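Local coordinates for calcium homeostasis modulator protein 5 (Homo sapiens, PDB 7D60) that assembles into undecameric, cone-shaped channels that may form large pores, with gating and ion conductance likely regulated by membrane lipids, at residues 22-27 / 111-116; 70-75 / 101-106; 128-133 / 154-159. All coordinates share one frame; numbering follows the deposited sequence.

Interaction 1. Residues 22-27 / 111-116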
loop_
_atom_site.group_PDB
_atom_site.type_symbol
_atom_site.label_atom_id
_atom_site.label_comp_id
_atom_site.label_asym_id
_atom_site.label_seq_id
_atom_site.Cartn_x
_atom_site.Cartn_y
_atom_site.Cartn_z
ATOM N N PHE A 22 18.983 -0.801 -29.531
ATOM C CA PHE A 22 17.670 -0.190 -29.392
ATOM C C PHE A 22 17.036 0.079 -30.747
ATOM O O PHE A 22 15.811 0.193 -30.843
ATOM C CB PHE A 22 17.775 1.106 -28.591
ATOM C CG PHE A 22 16.469 1.573 -28.032
ATOM C CD1 PHE A 22 15.792 2.630 -28.614
ATOM C CD2 PHE A 22 15.913 0.948 -26.928
ATOM C CE1 PHE A 22 14.582 3.063 -28.102
ATOM C CE2 PHE A 22 14.705 1.372 -26.411
ATOM C CZ PHE A 22 14.038 2.432 -27.000
ATOM N N MET A 23 17.849 0.192 -31.796
ATOM C CA MET A 23 17.305 0.319 -33.141
ATOM C C MET A 23 16.733 -1.001 -33.633
ATOM O O MET A 23 15.755 -1.008 -34.387
ATOM C CB MET A 23 18.383 0.815 -34.097
ATOM C CG MET A 23 17.845 1.547 -35.300
ATOM S SD MET A 23 19.083 2.615 -36.045
ATOM C CE MET A 23 20.236 1.399 -36.653
ATOM N N ALA A 24 17.326 -2.122 -33.222
ATOM C CA ALA A 24 16.815 -3.423 -33.632
ATOM C C ALA A 24 15.531 -3.778 -32.903
ATOM O O ALA A 24 14.673 -4.467 -33.463
ATOM C CB ALA A 24 17.870 -4.500 -33.397
ATOM N N LEU A 25 15.376 -3.320 -31.664
ATOM C CA LEU A 25 14.155 -3.596 -30.920
ATOM C C LEU A 25 12.995 -2.741 -31.411
ATOM O O LEU A 25 11.834 -3.135 -31.266
ATOM C CB LEU A 25 14.407 -3.384 -29.425
ATOM C CG LEU A 25 13.393 -3.834 -28.367
ATOM C CD1 LEU A 25 14.143 -4.297 -27.135
ATOM C CD2 LEU A 25 12.434 -2.719 -27.977
ATOM N N LEU A 26 13.283 -1.577 -31.991
ATOM C CA LEU A 26 12.220 -0.752 -32.549
ATOM C C LEU A 26 11.798 -1.244 -33.926
ATOM O O LEU A 26 10.637 -1.089 -34.312
ATOM C CB LEU A 26 12.666 0.705 -32.623
ATOM C CG LEU A 26 12.309 1.569 -31.415
ATOM C CD1 LEU A 26 13.067 2.880 -31.462
ATOM C CD2 LEU A 26 10.815 1.814 -31.365
ATOM N N THR A 27 12.729 -1.834 -34.677
ATOM C CA THR A 27 12.412 -2.346 -36.006
ATOM C C THR A 27 11.597 -3.631 -35.930
ATOM O O THR A 27 10.719 -3.858 -36.769
ATOM C CB THR A 27 13.707 -2.566 -36.786
ATOM O OG1 THR A 27 14.501 -1.376 -36.722
ATOM C CG2 THR A 27 13.428 -2.860 -38.233
ATOM N N PRO A 111 17.672 0.673 -43.022
ATOM C CA PRO A 111 17.010 -0.057 -44.120
ATOM C C PRO A 111 17.300 -1.548 -44.162
ATOM O O PRO A 111 16.386 -2.332 -44.433
ATOM C CB PRO A 111 17.547 0.645 -45.369
ATOM C CG PRO A 111 17.728 1.994 -44.955
ATOM C CD PRO A 111 18.191 1.959 -43.534
ATOM N N VAL A 112 18.542 -1.966 -43.916
ATOM C CA VAL A 112 18.881 -3.384 -43.978
ATOM C C VAL A 112 18.287 -4.132 -42.789
ATOM O O VAL A 112 17.847 -5.278 -42.923
ATOM C CB VAL A 112 20.411 -3.539 -44.088
ATOM C CG1 VAL A 112 20.855 -4.976 -43.945
ATOM C CG2 VAL A 112 20.879 -3.013 -45.419
ATOM N N MET A 113 18.198 -3.485 -41.629
ATOM C CA MET A 113 17.545 -4.109 -40.488
ATOM C C MET A 113 16.035 -4.207 -40.655
ATOM O O MET A 113 15.405 -5.012 -39.969
ATOM C CB MET A 113 17.869 -3.345 -39.207
ATOM C CG MET A 113 19.304 -3.502 -38.743
ATOM S SD MET A 113 19.559 -3.169 -36.991
ATOM C CE MET A 113 18.337 -1.903 -36.704
ATOM N N TRP A 114 15.439 -3.406 -41.539
ATOM C CA TRP A 114 14.021 -3.569 -41.832
ATOM C C TRP A 114 13.790 -4.747 -42.762
ATOM O O TRP A 114 12.873 -5.542 -42.546
ATOM C CB TRP A 114 13.449 -2.290 -42.442
ATOM C CG TRP A 114 12.129 -2.498 -43.117
ATOM C CD1 TRP A 114 11.901 -2.644 -44.452
ATOM C CD2 TRP A 114 10.856 -2.598 -42.483
ATOM N NE1 TRP A 114 10.571 -2.833 -44.686
ATOM C CE2 TRP A 114 9.905 -2.807 -43.492
ATOM C CE3 TRP A 114 10.428 -2.529 -41.158
ATOM C CZ2 TRP A 114 8.555 -2.944 -43.220
ATOM C CZ3 TRP A 114 9.091 -2.665 -40.890
ATOM C CH2 TRP A 114 8.167 -2.870 -41.915
ATOM N N LEU A 115 14.613 -4.871 -43.803
ATOM C CA LEU A 115 14.448 -5.916 -44.802
ATOM C C LEU A 115 14.712 -7.308 -44.255
ATOM O O LEU A 115 14.244 -8.285 -44.839
ATOM C CB LEU A 115 15.382 -5.656 -45.974
ATOM C CG LEU A 115 14.825 -4.847 -47.129
ATOM C CD1 LEU A 115 15.955 -4.349 -47.991
ATOM C CD2 LEU A 115 13.889 -5.712 -47.934
ATOM N N SER A 116 15.450 -7.424 -43.160
ATOM C CA SER A 116 15.751 -8.716 -42.570
ATOM C C SER A 116 14.652 -9.197 -41.639
ATOM O O SER A 116 14.318 -10.380 -41.647
ATOM C CB SER A 116 17.071 -8.639 -41.814
ATOM O OG SER A 116 18.133 -8.358 -42.697
#
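M23, A24 and T27 of S1 meet M113 and W114 of S3, and most of the contact is apolar. M113 carries it: its chain, bent at chi3, brings CE against the S1 backbone, 3.6 Å from M23 C, and against the M23 side chain, 3.8 Å from CG, the two methionine side chains crossing at about a right angle. The sulphur beside it meets the next residue, M113 SD lying 4.2 Å from CB of A24. The CG2 of T27, anti to the backbone N, reaches the S3 backbone, 3.4 Å from M113 O and 3.7 Å from W114 CA, and ends at the edge of the W114 ring, near its plane. The polar element stays within S1: T27 OG1 donates to M23 O at 2.7 Å, while T27 N reaches the same oxygen from the opposite face of its plane. An alanine here takes away CG2 and OG1, which would probably open a gap beside M113 O and W114 and leave M23 O with the backbone donor alone. The segment axes come within 9.9 Å, their directions 43° apart. Beyond them, W114 packs on P58 and A59 of helix 47-68 and bonds through NE1 to L55 O, while V112, L115 and S116 touch helix 168-203.

Interaction 2. Residues 70-75 / 101-106. With PA8 (1,2-dioctanoyl-sn-glycero-3-phosphate), chain M; PA8 (1,2-dioctanoyl-sn-glycero-3-phosphate), chain N.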
loop_
_atom_site.group_PDB
_atom_site.type_symbol
_atom_site.label_atom_id
_atom_site.label_comp_id
_atom_site.label_asym_id
_atom_site.label_seq_id
_atom_site.Cartn_x
_atom_site.Cartn_y
_atom_site.Cartn_z
ATOM N N ASN A 70 21.927 12.976 -39.599
ATOM C CA ASN A 70 23.377 12.878 -39.685
ATOM C C ASN A 70 23.951 14.284 -39.614
ATOM O O ASN A 70 23.762 15.083 -40.535
ATOM C CB ASN A 70 23.795 12.178 -40.971
ATOM C CG ASN A 70 25.062 11.384 -40.808
ATOM O OD1 ASN A 70 25.702 11.432 -39.768
ATOM N ND2 ASN A 70 25.425 10.637 -41.835
ATOM N N ASN A 71 24.657 14.582 -38.522
ATOM C CA ASN A 71 25.162 15.932 -38.306
ATOM C C ASN A 71 26.301 16.276 -39.251
ATOM O O ASN A 71 26.491 17.448 -39.581
ATOM C CB ASN A 71 25.625 16.099 -36.864
ATOM C CG ASN A 71 24.475 16.213 -35.896
ATOM O OD1 ASN A 71 23.504 16.924 -36.147
ATOM N ND2 ASN A 71 24.578 15.513 -34.775
ATOM N N ARG A 72 27.064 15.287 -39.699
ATOM C CA ARG A 72 28.194 15.579 -40.563
ATOM C C ARG A 72 27.812 15.687 -42.030
ATOM O O ARG A 72 28.677 15.997 -42.855
ATOM C CB ARG A 72 29.285 14.528 -40.378
ATOM C CG ARG A 72 29.058 13.250 -41.119
ATOM C CD ARG A 72 30.382 12.621 -41.476
ATOM N NE ARG A 72 30.952 11.899 -40.347
ATOM C CZ ARG A 72 32.160 11.353 -40.346
ATOM N NH1 ARG A 72 32.934 11.447 -41.418
ATOM N NH2 ARG A 72 32.594 10.712 -39.272
ATOM N N SER A 73 26.551 15.454 -42.378
ATOM C CA SER A 73 26.093 15.764 -43.723
ATOM C C SER A 73 25.740 17.232 -43.881
ATOM O O SER A 73 25.804 17.754 -44.995
ATOM C CB SER A 73 24.882 14.910 -44.088
ATOM O OG SER A 73 23.801 15.163 -43.215
ATOM N N TRP A 74 25.373 17.906 -42.794
ATOM C CA TRP A 74 25.099 19.333 -42.840
ATOM C C TRP A 74 26.352 20.173 -42.685
ATOM O O TRP A 74 26.398 21.291 -43.200
ATOM C CB TRP A 74 24.088 19.714 -41.760
ATOM C CG TRP A 74 22.780 19.017 -41.897
ATOM C CD1 TRP A 74 22.222 18.158 -41.005
ATOM C CD2 TRP A 74 21.856 19.115 -42.989
ATOM N NE1 TRP A 74 21.013 17.713 -41.467
ATOM C CE2 TRP A 74 20.766 18.286 -42.684
ATOM C CE3 TRP A 74 21.846 19.824 -44.193
ATOM C CZ2 TRP A 74 19.680 18.144 -43.537
ATOM C CZ3 TRP A 74 20.772 19.680 -45.034
ATOM C CH2 TRP A 74 19.701 18.848 -44.704
ATOM N N ARG A 75 27.370 19.664 -41.989
ATOM C CA ARG A 75 28.655 20.346 -41.944
ATOM C C ARG A 75 29.350 20.352 -43.290
ATOM O O ARG A 75 30.112 21.277 -43.574
ATOM C CB ARG A 75 29.574 19.700 -40.916
ATOM C CG ARG A 75 29.105 19.865 -39.508
ATOM C CD ARG A 75 30.108 19.344 -38.518
ATOM N NE ARG A 75 30.173 17.891 -38.495
ATOM C CZ ARG A 75 31.106 17.207 -37.846
ATOM N NH1 ARG A 75 32.055 17.855 -37.189
ATOM N NH2 ARG A 75 31.102 15.883 -37.860
ATOM N N GLY A 101 30.910 8.740 -48.774
ATOM C CA GLY A 101 30.701 7.321 -48.574
ATOM C C GLY A 101 30.388 6.958 -47.138
ATOM O O GLY A 101 29.752 5.937 -46.881
ATOM N N GLN A 102 30.814 7.785 -46.185
ATOM C CA GLN A 102 30.550 7.492 -44.782
ATOM C C GLN A 102 29.128 7.854 -44.377
ATOM O O GLN A 102 28.544 7.183 -43.522
ATOM C CB GLN A 102 31.540 8.233 -43.890
ATOM C CG GLN A 102 32.942 7.705 -43.940
ATOM C CD GLN A 102 33.821 8.339 -42.894
ATOM O OE1 GLN A 102 34.682 9.159 -43.204
ATOM N NE2 GLN A 102 33.604 7.972 -41.637
ATOM N N ILE A 103 28.569 8.927 -44.943
ATOM C CA ILE A 103 27.169 9.256 -44.684
ATOM C C ILE A 103 26.256 8.200 -45.296
ATOM O O ILE A 103 25.278 7.767 -44.673
ATOM C CB ILE A 103 26.838 10.678 -45.196
ATOM C CG1 ILE A 103 27.447 11.758 -44.302
ATOM C CG2 ILE A 103 25.353 10.924 -45.282
ATOM C CD1 ILE A 103 28.691 12.371 -44.807
ATOM N N THR A 104 26.593 7.733 -46.500
ATOM C CA THR A 104 25.757 6.765 -47.199
ATOM C C THR A 104 25.773 5.402 -46.518
ATOM O O THR A 104 24.729 4.752 -46.405
ATOM C CB THR A 104 26.215 6.639 -48.647
ATOM O OG1 THR A 104 26.483 7.940 -49.174
ATOM C CG2 THR A 104 25.145 5.985 -49.482
ATOM N N LEU A 105 26.935 4.961 -46.043
ATOM C CA LEU A 105 27.017 3.649 -45.415
ATOM C C LEU A 105 26.443 3.645 -44.008
ATOM O O LEU A 105 25.955 2.610 -43.551
ATOM C CB LEU A 105 28.465 3.163 -45.389
ATOM C CG LEU A 105 29.036 2.678 -46.720
ATOM C CD1 LEU A 105 30.426 2.120 -46.525
ATOM C CD2 LEU A 105 28.135 1.649 -47.360
ATOM N N SER A 106 26.484 4.774 -43.309
ATOM C CA SER A 106 25.938 4.813 -41.960
ATOM C C SER A 106 24.420 4.880 -41.957
ATOM O O SER A 106 23.785 4.409 -41.008
ATOM C CB SER A 106 26.504 6.002 -41.192
ATOM O OG SER A 106 25.680 6.316 -40.088
HETATM O O1 PA8 M . 25.415 11.864 -36.042
HETATM O O2 PA8 M . 27.424 11.457 -37.398
HETATM P P1 PA8 M . 26.372 10.805 -36.535
HETATM O O3 PA8 M . 27.045 10.134 -35.362
HETATM O O4 PA8 M . 25.558 9.670 -37.410
HETATM C C1 PA8 M . 24.824 8.686 -36.741
HETATM C C2 PA8 M . 23.349 9.084 -36.739
HETATM C C3 PA8 M . 22.595 8.310 -37.818
HETATM O O5 PA8 M . 21.684 7.450 -37.189
HETATM C C4 PA8 M . 20.397 7.435 -37.742
HETATM O O6 PA8 M . 20.134 8.136 -38.656
HETATM C C5 PA8 M . 19.323 6.517 -37.165
HETATM C C6 PA8 M . 17.965 6.701 -37.839
HETATM C C7 PA8 M . 16.903 5.758 -37.280
HETATM O O7 PA8 M . 22.799 8.779 -35.490
HETATM C C12 PA8 M . 22.403 9.894 -34.746
HETATM O O8 PA8 M . 23.196 10.724 -34.457
HETATM C C13 PA8 M . 20.950 10.037 -34.302
HETATM C C14 PA8 M . 20.830 10.683 -32.926
HETATM C C15 PA8 M . 19.413 11.174 -32.641
HETATM C C16 PA8 M . 18.390 10.047 -32.687
HETATM C C17 PA8 M . 17.016 10.492 -32.200
HETATM C C18 PA8 M . 16.868 10.387 -30.684
HETATM C C19 PA8 M . 15.428 10.617 -30.232
HETATM O O1 PA8 N . 34.417 7.261 -37.360
HETATM O O2 PA8 N . 35.483 6.703 -39.504
HETATM P P1 PA8 N . 34.959 6.136 -38.208
HETATM O O3 PA8 N . 36.085 5.450 -37.473
HETATM O O4 PA8 N . 33.756 5.047 -38.509
HETATM C C1 PA8 N . 34.062 3.860 -39.183
HETATM C C2 PA8 N . 33.474 3.945 -40.590
HETATM C C3 PA8 N . 34.594 4.228 -41.590
HETATM O O5 PA8 N . 34.539 3.306 -42.638
HETATM C C4 PA8 N . 34.024 3.829 -43.827
HETATM O O6 PA8 N . 32.970 4.355 -43.829
HETATM C C5 PA8 N . 34.796 3.724 -45.136
HETATM C C6 PA8 N . 33.890 4.011 -46.331
HETATM C C7 PA8 N . 34.650 4.581 -47.526
HETATM O O7 PA8 N . 32.838 2.743 -40.923
HETATM C C12 PA8 N . 31.473 2.836 -41.238
HETATM O O8 PA8 N . 30.880 3.852 -41.074
HETATM C C13 PA8 N . 30.744 1.612 -41.794
HETATM C C14 PA8 N . 29.285 1.533 -41.348
HETATM C C15 PA8 N . 28.693 0.135 -41.513
HETATM C C16 PA8 N . 28.216 -0.156 -42.934
HETATM C C17 PA8 N . 26.892 -0.919 -42.946
HETATM C C18 PA8 N . 26.453 -1.321 -44.351
HETATM C C19 PA8 N . 25.370 -2.395 -44.343
#
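The guanidinium of R72 and the side-chain amide of Q102 meet at a slant, their planes 66° apart, with R72 NH1 lying 3.4 Å from Q102 OE1. A phosphate oxygen of the chain N lipid, O1, also approaches that guanidinium obliquely. Two other flat groups have neighbours in their own segment: S73 OG sits 4.0 Å above one face of the W74 ring, toward its rim, and R72 CA lies in plane at the edge of the R75 guanidinium. Q102, extended beyond CG, carries its amide out to the same lipid, NE2 coming within 3.1 Å of phosphate oxygen O2; it belongs to an experimentally established phosphatidic acid site. The backbones run roughly antiparallel, 152° between directions, with the weakly bonded short helix 71-77, just past the cytoplasmic end of S2, lying against the start of S3. I103 lies between them. Its CD1 rests 3.7 Å from CD of R72, and CG1 is 4.1 Å from CB of S73, so the aliphatic part of the arginine lines the isoleucine while its charged end goes on to Q102. The side chain of N70 lies between I103 and the phosphate of the second lipid, chain M. S73 OG turns back on its own segment, donating to N70 O at 2.7 Å.

Interaction 3. Residues 128-133 / 154-159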
loop_
_atom_site.group_PDB
_atom_site.type_symbol
_atom_site.label_atom_id
_atom_site.label_comp_id
_atom_site.label_asym_id
_atom_site.label_seq_id
_atom_site.Cartn_x
_atom_site.Cartn_y
_atom_site.Cartn_z
ATOM N N ALA A 128 3.783 -11.630 -52.275
ATOM C CA ALA A 128 4.391 -11.146 -53.508
ATOM C C ALA A 128 4.815 -12.279 -54.436
ATOM O O ALA A 128 4.746 -12.134 -55.659
ATOM C CB ALA A 128 5.585 -10.251 -53.188
ATOM N N MET A 129 5.271 -13.406 -53.887
ATOM C CA MET A 129 5.692 -14.536 -54.707
ATOM C C MET A 129 4.517 -15.316 -55.285
ATOM O O MET A 129 4.704 -16.053 -56.257
ATOM C CB MET A 129 6.595 -15.465 -53.882
ATOM C CG MET A 129 7.463 -16.443 -54.661
ATOM S SD MET A 129 8.132 -15.803 -56.202
ATOM C CE MET A 129 9.536 -14.873 -55.611
ATOM N N SER A 130 3.313 -15.150 -54.728
ATOM C CA SER A 130 2.137 -15.840 -55.247
ATOM C C SER A 130 1.774 -15.361 -56.647
ATOM O O SER A 130 1.466 -16.172 -57.526
ATOM C CB SER A 130 0.956 -15.639 -54.305
ATOM O OG SER A 130 1.304 -15.966 -52.980
ATOM N N GLY A 131 1.810 -14.057 -56.877
ATOM C CA GLY A 131 1.463 -13.537 -58.181
ATOM C C GLY A 131 2.648 -13.333 -59.096
ATOM O O GLY A 131 2.807 -12.249 -59.661
ATOM N N THR A 132 3.475 -14.361 -59.281
ATOM C CA THR A 132 4.727 -14.159 -60.003
ATOM C C THR A 132 4.548 -14.181 -61.522
ATOM O O THR A 132 5.122 -13.328 -62.209
ATOM C CB THR A 132 5.783 -15.171 -59.533
ATOM O OG1 THR A 132 6.964 -15.047 -60.334
ATOM C CG2 THR A 132 5.279 -16.606 -59.533
ATOM N N ARG A 133 3.760 -15.129 -62.054
ATOM C CA ARG A 133 3.420 -15.243 -63.483
ATOM C C ARG A 133 4.649 -15.339 -64.389
ATOM O O ARG A 133 4.697 -14.750 -65.468
ATOM C CB ARG A 133 2.513 -14.093 -63.937
ATOM C CG ARG A 133 1.096 -14.148 -63.411
ATOM C CD ARG A 133 0.355 -15.351 -63.954
ATOM N NE ARG A 133 0.243 -16.406 -62.955
ATOM C CZ ARG A 133 -0.026 -17.675 -63.231
ATOM N NH1 ARG A 133 -0.209 -18.061 -64.486
ATOM N NH2 ARG A 133 -0.107 -18.559 -62.250
ATOM N N HIS A 154 -2.186 -17.535 -56.800
ATOM C CA HIS A 154 -2.347 -16.253 -56.125
ATOM C C HIS A 154 -3.523 -16.212 -55.161
ATOM O O HIS A 154 -3.740 -15.170 -54.542
ATOM C CB HIS A 154 -2.487 -15.129 -57.150
ATOM C CG HIS A 154 -3.631 -15.305 -58.096
ATOM N ND1 HIS A 154 -3.465 -15.777 -59.380
ATOM C CD2 HIS A 154 -4.952 -15.053 -57.957
ATOM C CE1 HIS A 154 -4.637 -15.818 -59.985
ATOM N NE2 HIS A 154 -5.556 -15.384 -59.144
ATOM N N LYS A 155 -4.275 -17.299 -55.009
ATOM C CA LYS A 155 -5.351 -17.373 -54.039
ATOM C C LYS A 155 -4.988 -18.193 -52.814
ATOM O O LYS A 155 -5.842 -18.396 -51.954
ATOM C CB LYS A 155 -6.608 -17.954 -54.689
ATOM C CG LYS A 155 -7.443 -16.934 -55.423
ATOM C CD LYS A 155 -8.731 -17.541 -55.919
ATOM C CE LYS A 155 -8.564 -18.078 -57.321
ATOM N NZ LYS A 155 -7.999 -17.049 -58.227
ATOM N N VAL A 156 -3.739 -18.649 -52.700
ATOM C CA VAL A 156 -3.368 -19.571 -51.634
ATOM C C VAL A 156 -3.287 -18.880 -50.275
ATOM O O VAL A 156 -3.365 -19.549 -49.239
ATOM C CB VAL A 156 -2.046 -20.275 -52.009
ATOM C CG1 VAL A 156 -0.843 -19.380 -51.766
ATOM C CG2 VAL A 156 -1.899 -21.603 -51.288
ATOM N N SER A 157 -3.172 -17.552 -50.240
ATOM C CA SER A 157 -3.081 -16.851 -48.966
ATOM C C SER A 157 -4.449 -16.693 -48.318
ATOM O O SER A 157 -4.616 -16.969 -47.125
ATOM C CB SER A 157 -2.426 -15.484 -49.164
ATOM O OG SER A 157 -1.047 -15.614 -49.446
ATOM N N CYS A 158 -5.446 -16.265 -49.094
ATOM C CA CYS A 158 -6.789 -16.015 -48.587
ATOM C C CYS A 158 -7.572 -17.288 -48.296
ATOM O O CYS A 158 -8.677 -17.197 -47.752
ATOM C CB CYS A 158 -7.595 -15.175 -49.588
ATOM S SG CYS A 158 -6.778 -13.718 -50.289
ATOM N N GLY A 159 -7.040 -18.458 -48.632
ATOM C CA GLY A 159 -7.861 -19.645 -48.699
ATOM C C GLY A 159 -8.736 -19.578 -49.938
ATOM O O GLY A 159 -8.438 -18.855 -50.895
#
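S130, late in helix 123-130, comes up against H154 of the extracellular loop, their CA atoms 4.6 Å apart. Starting at S130 CB, the carbon lies 3.8 Å from CA of H154, so the serine meets backbone before it meets any side chain. One bond further, OG stands anti to the carbonyl carbon (chi1 -51°). That rotation sets it beside its own backbone N, where it hydrogen-bonds to E126 O one turn back, and from there it looks onto V156, 4.2 Å from CG1, and onto S157, whose OG is 4.3 Å away. S157 OG is itself bonded to OE2 of E126, so one glutamate serves both serines, by its backbone and by its carboxylate. The site belongs to the disulfide-tied extracellular region of the CALHM fold: C158, next to S157, is joined to C43, while C127, immediately before the other segment, is joined to C41. CB of H154 lies 4.1 Å from S130 O. The same H154 CB is 4.4 Å from CA of G131, and the imidazole then leads off from the contact. The end of R133 comes nearer that ring without touching it, R133 NE 5.2 Å from H154 ND1, and its NH2 bonds to W150 O.

All three contacts involve S3 or its ends, at different depths. Interaction 2 lies at the cytoplasmic start, interaction 1 further along the membrane span and interaction 3 where S3 passes into the extracellular loops. Interactions 1 and 2 have centres 19 Å apart and nearest atoms about 6 Å apart; 101-106 and 111-116 lie on successive helices, and along the chain interaction 2 is nested inside the loop closed by interaction 1. Both border bound phosphatidic acid: headgroups and part of an acyl chain at interaction 2, and other lipid molecules touching F22, L26 and M23 at interaction 1. Interaction 3, centred 27 Å from interaction 1 and 40 Å from interaction 2, is farther from lipid.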